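Local atomic coordinates of E3 ubiquitin-protein ligase TRIM65 (Homo sapiens, PDB entry 7JL4), a protein that acts as an E3 ubiquitin ligase in innate immunity, autophagy and inflammation, and marks the gene-silencing protein TNRC6A with ubiquitin. Residues A[57-69]-A[171-183]. Sequence-based numbering, arbitrary orientation.
Sequences FELWQVQCAQSFQ and NQPLTPVFWLLEG
The carbonyl oxygen of Phe68 takes two hydrogen bonds: Leu174 N reaches it at 2.9 Å with an N-H...O angle of 166°, and a water that also donates to Gln172 O supplies the second bond. Phe68 N returns a bond to Leu174 O. One residue back, the hydroxyls Ser67 OG and Thr175 OG1 meet at 2.7 Å; the Thr175 methyl CG2 rests near the carbonyl oxygens of Cys64 and Gln66. Before the loop that shifts the register by two residues, strand 61-63 runs antiparallel to 175-180, with Val62 and Phe178 exchanging both backbone bonds. This short strand edges one sheet of the B30.2/SPRY beta-sandwich, the substrate-recognition domain in many TRIM ligases. Val62 and Phe178 face the other sheet, where apolar bulk suits the interior: Phe178 packs on Leu186 and Leu188, and Cys64 SG, small enough to fit, touches the ring's edge at CE2 (3.7 Å). Pro176, with no N-H to satisfy, sets CG against the edge of the Phe68 ring, 3.9 Å from CE2. On the opposite face, Trp179, its CG anti to the backbone N (chi1 172°), lies alongside Trp60, with NE1 3.7 Å from Trp60 CB while its N-H is bonded to Thr102. With an alanine here the indole is gone, and Thr102 OG1 would probably be left without its mate and the flank of Trp60 uncovered. Farther out, Leu181 CD1 meets Trp60 CZ3 at 3.7 Å, a flexible aliphatic tip against a broad indole.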
ATOM      1  N   PHE A  57       9.694  -7.798   8.618  1.00 30.95           N
ATOM      2  CA  PHE A  57       9.176  -8.697   7.590  1.00 34.72           C
ATOM      3  C   PHE A  57      10.320  -9.454   6.925  1.00 34.36           C
ATOM      4  O   PHE A  57      11.317  -8.850   6.510  1.00 34.05           O
ATOM      5  CB  PHE A  57       8.399  -7.903   6.537  1.00 30.55           C
ATOM      6  CG  PHE A  57       6.973  -7.582   6.914  1.00 29.99           C
ATOM      7  CD1 PHE A  57       5.979  -8.543   6.795  1.00 25.31           C
ATOM      8  CD2 PHE A  57       6.617  -6.303   7.322  1.00 27.82           C
ATOM      9  CE1 PHE A  57       4.664  -8.267   7.105  1.00 29.44           C
ATOM     10  CE2 PHE A  57       5.300  -6.003   7.640  1.00 32.65           C
ATOM     11  CZ  PHE A  57       4.316  -6.986   7.541  1.00 35.35           C
ATOM     12  N   GLU A  58      10.192 -10.788   6.864  1.00 36.48           N
ATOM     13  CA  GLU A  58      11.049 -11.596   5.999  1.00 35.88           C
ATOM     14  C   GLU A  58      10.575 -11.531   4.552  1.00 35.16           C
ATOM     15  O   GLU A  58      11.383 -11.601   3.616  1.00 35.46           O
ATOM     16  CB  GLU A  58      11.060 -13.050   6.488  1.00 38.93           C
ATOM     17  CG  GLU A  58      11.642 -13.225   7.888  1.00 47.97           C
ATOM     18  CD  GLU A  58      11.610 -14.659   8.375  1.00 53.54           C
ATOM     19  OE1 GLU A  58      11.106 -15.539   7.641  1.00 52.45           O
ATOM     20  OE2 GLU A  58      12.089 -14.905   9.501  1.00 57.48           O
ATOM     21  N   LEU A  59       9.264 -11.421   4.365  1.00 31.13           N
ATOM     22  CA  LEU A  59       8.689 -11.010   3.105  1.00 29.41           C
ATOM     23  C   LEU A  59       9.267  -9.664   2.692  1.00 29.17           C
ATOM     24  O   LEU A  59       9.859  -8.948   3.490  1.00 29.96           O
ATOM     25  CB  LEU A  59       7.177 -10.907   3.254  1.00 26.56           C
ATOM     26  CG  LEU A  59       6.641 -12.261   3.752  1.00 35.57           C
ATOM     27  CD1 LEU A  59       5.233 -12.108   4.313  1.00 41.13           C
ATOM     28  CD2 LEU A  59       6.675 -13.300   2.666  1.00 36.99           C
ATOM     29  N   TRP A  60       9.086  -9.311   1.427  1.00 29.95           N
ATOM     30  CA  TRP A  60       9.599  -8.031   0.930  1.00 26.94           C
ATOM     31  C   TRP A  60       8.567  -6.938   1.214  1.00 25.99           C
ATOM     32  O   TRP A  60       7.994  -6.336   0.302  1.00 25.06           O
ATOM     33  CB  TRP A  60       9.918  -8.134  -0.558  1.00 26.94           C
ATOM     34  CG  TRP A  60      11.009  -9.104  -0.844  1.00 31.18           C
ATOM     35  CD1 TRP A  60      11.955  -9.532   0.030  1.00 34.42           C
ATOM     36  CD2 TRP A  60      11.273  -9.772  -2.089  1.00 35.78           C
ATOM     37  NE1 TRP A  60      12.799 -10.430  -0.588  1.00 38.81           N
ATOM     38  CE2 TRP A  60      12.394 -10.602  -1.886  1.00 39.53           C
ATOM     39  CE3 TRP A  60      10.665  -9.756  -3.351  1.00 37.15           C
ATOM     40  CZ2 TRP A  60      12.936 -11.399  -2.905  1.00 44.88           C
ATOM     41  CZ3 TRP A  60      11.194 -10.565  -4.358  1.00 43.52           C
ATOM     42  CH2 TRP A  60      12.321 -11.366  -4.126  1.00 43.92           C
ATOM     43  N   GLN A  61       8.359  -6.663   2.514  1.00 23.43           N
ATOM     44  CA  GLN A  61       7.240  -5.828   2.951  1.00 22.27           C
ATOM     45  C   GLN A  61       7.644  -4.852   4.055  1.00 25.37           C
ATOM     46  O   GLN A  61       8.671  -4.998   4.732  1.00 23.60           O
ATOM     47  CB  GLN A  61       6.042  -6.678   3.439  1.00 21.13           C
ATOM     48  CG  GLN A  61       5.408  -7.495   2.297  1.00 24.60           C
ATOM     49  CD  GLN A  61       4.354  -8.496   2.744  1.00 27.98           C
ATOM     50  OE1 GLN A  61       3.847  -8.470   3.877  1.00 28.89           O
ATOM     51  NE2 GLN A  61       4.036  -9.401   1.861  1.00 20.50           N
ATOM     52  N   VAL A  62       6.800  -3.836   4.218  1.00 21.93           N
ATOM     53  CA  VAL A  62       6.948  -2.857   5.289  1.00 20.77           C
ATOM     54  C   VAL A  62       5.556  -2.304   5.542  1.00 23.72           C
ATOM     55  O   VAL A  62       4.756  -2.184   4.610  1.00 22.00           O
ATOM     56  CB  VAL A  62       7.941  -1.741   4.892  1.00 22.16           C
ATOM     57  CG1 VAL A  62       7.481  -1.084   3.596  1.00 25.21           C
ATOM     58  CG2 VAL A  62       8.079  -0.692   6.036  1.00 23.16           C
ATOM     59  N   GLN A  63       5.256  -1.976   6.805  1.00 22.85           N
ATOM     60  CA  GLN A  63       3.961  -1.401   7.155  1.00 21.23           C
ATOM     61  C   GLN A  63       4.142   0.033   7.657  1.00 22.25           C
ATOM     62  O   GLN A  63       5.263   0.516   7.851  1.00 24.78           O
ATOM     63  CB  GLN A  63       3.240  -2.242   8.218  1.00 26.38           C
ATOM     64  CG  GLN A  63       3.912  -2.185   9.593  1.00 30.55           C
ATOM     65  CD  GLN A  63       3.241  -3.068  10.646  1.00 39.66           C
ATOM     66  OE1 GLN A  63       2.334  -3.840  10.344  1.00 34.76           O
ATOM     67  NE2 GLN A  63       3.679  -2.932  11.898  1.00 38.39           N
ATOM     68  N   CYS A  64       3.025   0.729   7.839  1.00 21.42           N
ATOM     69  CA  CYS A  64       3.077   2.111   8.299  1.00 20.62           C
ATOM     70  C   CYS A  64       2.894   2.167   9.805  1.00 19.61           C
ATOM     71  O   CYS A  64       2.465   1.209  10.450  1.00 19.63           O
ATOM     72  CB  CYS A  64       2.008   2.959   7.609  1.00 25.59           C
ATOM     73  SG  CYS A  64       2.360   3.305   5.873  1.00 21.04           S
ATOM     74  N   ALA A  65       3.207   3.328  10.365  1.00 18.77           N
ATOM     75  CA  ALA A  65       3.053   3.554  11.789  1.00 23.92           C
ATOM     76  C   ALA A  65       1.646   3.971  12.171  1.00 25.60           C
ATOM     77  O   ALA A  65       1.409   4.252  13.351  1.00 34.04           O
ATOM     78  CB  ALA A  65       4.036   4.632  12.255  1.00 24.20           C
ATOM     79  N   GLN A  66       0.722   4.050  11.226  1.00 23.37           N
ATOM     80  CA  GLN A  66      -0.648   4.470  11.508  1.00 20.62           C
ATOM     81  C   GLN A  66      -1.601   3.294  11.329  1.00 27.86           C
ATOM     82  O   GLN A  66      -1.383   2.442  10.461  1.00 21.90           O
ATOM     83  CB  GLN A  66      -1.082   5.608  10.570  1.00 18.18           C
ATOM     84  CG  GLN A  66      -0.292   6.909  10.800  1.00 24.29           C
ATOM     85  CD  GLN A  66       1.104   6.884  10.176  1.00 23.31           C
ATOM     86  OE1 GLN A  66       1.348   6.209   9.158  1.00 22.52           O
ATOM     87  NE2 GLN A  66       2.020   7.605  10.780  1.00 21.96           N
ATOM     88  N   SER A  67      -2.675   3.266  12.129  1.00 18.61           N
ATOM     89  CA  SER A  67      -3.750   2.278  11.983  1.00 19.46           C
ATOM     90  C   SER A  67      -5.107   2.979  12.002  1.00 23.09           C
ATOM     91  O   SER A  67      -5.248   4.078  12.568  1.00 21.93           O
ATOM     92  CB  SER A  67      -3.702   1.259  13.121  1.00 21.26           C
ATOM     93  OG  SER A  67      -2.502   0.515  13.050  1.00 23.65           O
ATOM     94  N   PHE A  68      -6.144   2.317  11.458  1.00 17.35           N
ATOM     95  CA  PHE A  68      -7.455   2.974  11.307  1.00 19.99           C
ATOM     96  C   PHE A  68      -8.596   2.083  11.782  1.00 23.35           C
ATOM     97  O   PHE A  68      -8.601   0.885  11.499  1.00 20.39           O
ATOM     98  CB  PHE A  68      -7.634   3.396   9.827  1.00 20.16           C
ATOM     99  CG  PHE A  68      -6.513   4.284   9.337  1.00 22.28           C
ATOM    100  CD1 PHE A  68      -6.519   5.649   9.614  1.00 18.53           C
ATOM    101  CD2 PHE A  68      -5.406   3.741   8.676  1.00 25.34           C
ATOM    102  CE1 PHE A  68      -5.470   6.480   9.217  1.00 19.01           C
ATOM    103  CE2 PHE A  68      -4.349   4.563   8.268  1.00 26.42           C
ATOM    104  CZ  PHE A  68      -4.378   5.939   8.549  1.00 22.64           C
ATOM    105  N   GLN A  69      -9.581   2.638  12.517  1.00 20.60           N
ATOM    106  CA  GLN A  69     -10.602   1.703  13.010  1.00 24.57           C
ATOM    107  C   GLN A  69     -12.064   2.115  12.821  1.00 35.07           C
ATOM    108  O   GLN A  69     -12.959   1.272  12.734  1.00 54.08           O
ATOM    109  CB  GLN A  69     -10.364   1.395  14.478  1.00 26.55           C
ATOM    110  CG  GLN A  69     -11.351   0.395  15.097  1.00 30.92           C
ATOM    111  CD  GLN A  69     -11.267   0.391  16.610  1.00 32.17           C
ATOM    112  OE1 GLN A  69     -12.244   0.671  17.318  1.00 45.11           O
ATOM    113  NE2 GLN A  69     -10.092   0.135  17.111  1.00 28.01           N
ATOM    114  N   ASN A 171     -13.187  -5.723  11.525  1.00 34.48           N
ATOM    115  CA  ASN A 171     -13.407  -5.961  12.955  1.00 28.40           C
ATOM    116  C   ASN A 171     -12.160  -5.807  13.822  1.00 33.58           C
ATOM    117  O   ASN A 171     -12.200  -6.160  15.015  1.00 40.93           O
ATOM    118  CB  ASN A 171     -14.024  -7.343  13.188  1.00 32.94           C
ATOM    119  CG  ASN A 171     -13.100  -8.493  12.789  1.00 39.84           C
ATOM    120  OD1 ASN A 171     -11.926  -8.304  12.464  1.00 34.56           O
ATOM    121  ND2 ASN A 171     -13.635  -9.707  12.847  1.00 46.75           N
ATOM    122  N   GLN A 172     -11.078  -5.284  13.268  1.00 26.19           N
ATOM    123  CA  GLN A 172      -9.854  -4.919  13.960  1.00 27.01           C
ATOM    124  C   GLN A 172      -9.322  -3.687  13.255  1.00 27.99           C
ATOM    125  O   GLN A 172      -9.713  -3.411  12.114  1.00 23.17           O
ATOM    126  CB  GLN A 172      -8.800  -6.034  13.905  1.00 24.81           C
ATOM    127  CG  GLN A 172      -8.924  -7.036  15.021  1.00 37.77           C
ATOM    128  CD  GLN A 172      -7.946  -8.172  14.909  1.00 35.53           C
ATOM    129  OE1 GLN A 172      -8.024  -9.008  14.005  1.00 40.43           O
ATOM    130  NE2 GLN A 172      -6.971  -8.182  15.809  1.00 42.29           N
ATOM    131  N   PRO A 173      -8.430  -2.924  13.903  1.00 18.28           N
ATOM    132  CA  PRO A 173      -7.752  -1.816  13.211  1.00 18.98           C
ATOM    133  C   PRO A 173      -6.955  -2.296  12.010  1.00 23.71           C
ATOM    134  O   PRO A 173      -6.385  -3.389  12.019  1.00 21.10           O
ATOM    135  CB  PRO A 173      -6.815  -1.244  14.285  1.00 23.05           C
ATOM    136  CG  PRO A 173      -7.480  -1.616  15.604  1.00 34.33           C
ATOM    137  CD  PRO A 173      -8.054  -3.006  15.328  1.00 27.95           C
ATOM    138  N   LEU A 174      -6.915  -1.459  10.971  1.00 23.28           N
ATOM    139  CA  LEU A 174      -6.213  -1.765   9.722  1.00 21.25           C
ATOM    140  C   LEU A 174      -4.949  -0.926   9.620  1.00 24.70           C
ATOM    141  O   LEU A 174      -4.990   0.304   9.815  1.00 21.63           O
ATOM    142  CB  LEU A 174      -7.084  -1.479   8.501  1.00 14.75           C
ATOM    143  CG  LEU A 174      -8.294  -2.370   8.359  1.00 19.34           C
ATOM    144  CD1 LEU A 174      -9.263  -1.688   7.439  1.00 20.24           C
ATOM    145  CD2 LEU A 174      -7.850  -3.717   7.754  1.00 22.23           C
ATOM    146  N   THR A 175      -3.838  -1.581   9.311  1.00 19.01           N
ATOM    147  CA  THR A 175      -2.557  -0.903   9.122  1.00 21.70           C
ATOM    148  C   THR A 175      -2.150  -0.981   7.660  1.00 21.74           C
ATOM    149  O   THR A 175      -2.147  -2.086   7.101  1.00 20.11           O
ATOM    150  CB  THR A 175      -1.478  -1.572  10.000  1.00 25.22           C
ATOM    151  OG1 THR A 175      -1.873  -1.515  11.382  1.00 23.06           O
ATOM    152  CG2 THR A 175      -0.162  -0.833   9.861  1.00 25.49           C
ATOM    153  N   PRO A 176      -1.825   0.135   6.996  1.00 16.88           N
ATOM    154  CA  PRO A 176      -1.312   0.051   5.624  1.00 16.74           C
ATOM    155  C   PRO A 176      -0.053  -0.807   5.563  1.00 22.47           C
ATOM    156  O   PRO A 176       0.812  -0.735   6.448  1.00 21.64           O
ATOM    157  CB  PRO A 176      -0.990   1.510   5.272  1.00 16.38           C
ATOM    158  CG  PRO A 176      -1.848   2.351   6.215  1.00 17.02           C
ATOM    159  CD  PRO A 176      -1.910   1.531   7.490  1.00 20.17           C
ATOM    160  N   VAL A 177       0.068  -1.596   4.486  1.00 18.96           N
ATOM    161  CA  VAL A 177       1.193  -2.509   4.333  1.00 19.94           C
ATOM    162  C   VAL A 177       1.490  -2.639   2.839  1.00 19.95           C
ATOM    163  O   VAL A 177       0.589  -2.540   2.005  1.00 17.49           O
ATOM    164  CB  VAL A 177       0.893  -3.868   5.009  1.00 21.91           C
ATOM    165  CG1 VAL A 177      -0.354  -4.527   4.390  1.00 18.83           C
ATOM    166  CG2 VAL A 177       2.117  -4.789   4.944  1.00 29.38           C
ATOM    167  N   PHE A 178       2.770  -2.793   2.507  1.00 17.73           N
ATOM    168  CA  PHE A 178       3.252  -2.683   1.131  1.00 22.77           C
ATOM    169  C   PHE A 178       4.271  -3.775   0.820  1.00 23.11           C
ATOM    170  O   PHE A 178       5.047  -4.173   1.688  1.00 22.75           O
ATOM    171  CB  PHE A 178       3.891  -1.305   0.919  1.00 22.59           C
ATOM    172  CG  PHE A 178       2.952  -0.171   1.211  1.00 24.06           C
ATOM    173  CD1 PHE A 178       2.098   0.297   0.225  1.00 24.04           C
ATOM    174  CD2 PHE A 178       2.898   0.395   2.475  1.00 21.30           C
ATOM    175  CE1 PHE A 178       1.209   1.321   0.473  1.00 22.56           C
ATOM    176  CE2 PHE A 178       2.002   1.424   2.756  1.00 29.11           C
ATOM    177  CZ  PHE A 178       1.145   1.886   1.741  1.00 25.80           C
ATOM    178  N   TRP A 179       4.298  -4.215  -0.446  1.00 21.14           N
ATOM    179  CA  TRP A 179       5.288  -5.148  -0.966  1.00 22.29           C
ATOM    180  C   TRP A 179       6.029  -4.475  -2.115  1.00 28.03           C
ATOM    181  O   TRP A 179       5.420  -3.747  -2.911  1.00 23.94           O
ATOM    182  CB  TRP A 179       4.622  -6.420  -1.475  1.00 20.20           C
ATOM    183  CG  TRP A 179       5.535  -7.368  -2.214  1.00 23.31           C
ATOM    184  CD1 TRP A 179       6.312  -8.334  -1.671  1.00 25.53           C
ATOM    185  CD2 TRP A 179       5.704  -7.463  -3.645  1.00 26.84           C
ATOM    186  NE1 TRP A 179       6.972  -9.047  -2.687  1.00 26.53           N
ATOM    187  CE2 TRP A 179       6.612  -8.513  -3.899  1.00 26.81           C
ATOM    188  CE3 TRP A 179       5.174  -6.753  -4.730  1.00 23.42           C
ATOM    189  CZ2 TRP A 179       7.003  -8.867  -5.197  1.00 30.46           C
ATOM    190  CZ3 TRP A 179       5.563  -7.101  -6.019  1.00 24.91           C
ATOM    191  CH2 TRP A 179       6.471  -8.150  -6.235  1.00 28.21           C
ATOM    192  N   LEU A 180       7.341  -4.699  -2.186  1.00 27.67           N
ATOM    193  CA  LEU A 180       8.198  -4.055  -3.179  1.00 27.05           C
ATOM    194  C   LEU A 180       9.175  -5.060  -3.761  1.00 28.94           C
ATOM    195  O   LEU A 180       9.976  -5.643  -3.025  1.00 32.64           O
ATOM    196  CB  LEU A 180       9.003  -2.904  -2.570  1.00 26.33           C
ATOM    197  CG  LEU A 180       8.365  -1.623  -2.075  1.00 24.50           C
ATOM    198  CD1 LEU A 180       7.769  -1.833  -0.679  1.00 25.67           C
ATOM    199  CD2 LEU A 180       9.458  -0.556  -2.082  1.00 24.46           C
ATOM    200  N   LEU A 181       9.177  -5.184  -5.083  1.00 31.96           N
ATOM    201  CA  LEU A 181      10.248  -5.893  -5.767  1.00 33.19           C
ATOM    202  C   LEU A 181      11.574  -5.153  -5.563  1.00 32.86           C
ATOM    203  O   LEU A 181      11.600  -3.975  -5.215  1.00 31.91           O
ATOM    204  CB  LEU A 181       9.925  -6.003  -7.251  1.00 33.97           C
ATOM    205  CG  LEU A 181      10.692  -7.114  -7.959  1.00 34.19           C
ATOM    206  CD1 LEU A 181      10.361  -8.403  -7.258  1.00 36.53           C
ATOM    207  CD2 LEU A 181      10.314  -7.158  -9.419  1.00 40.49           C
ATOM    208  N   GLU A 182      12.691  -5.857  -5.765  1.00 33.32           N
ATOM    209  CA  GLU A 182      13.990  -5.193  -5.662  1.00 34.71           C
ATOM    210  C   GLU A 182      14.081  -4.050  -6.668  1.00 40.82           C
ATOM    211  O   GLU A 182      13.671  -4.192  -7.824  1.00 37.08           O
ATOM    212  CB  GLU A 182      15.132  -6.191  -5.912  1.00 40.70           C
ATOM    213  CG  GLU A 182      16.521  -5.567  -5.986  1.00 43.12           C
ATOM    214  CD  GLU A 182      17.601  -6.569  -6.393  1.00 58.07           C
ATOM    215  OE1 GLU A 182      18.455  -6.231  -7.243  1.00 60.75           O
ATOM    216  OE2 GLU A 182      17.590  -7.701  -5.861  1.00 57.46           O
ATOM    217  N   GLY A 183      14.643  -2.914  -6.227  1.00 35.10           N
ATOM    218  CA  GLY A 183      14.821  -1.746  -7.071  1.00 35.99           C
ATOM    219  C   GLY A 183      13.685  -0.731  -7.017  1.00 33.64           C
ATOM    220  O   GLY A 183      13.830   0.376  -7.563  1.00 35.24           O
TER
HETATM  221  O   HOH W   1     -10.545  -1.137  10.934  1.00 26.55           O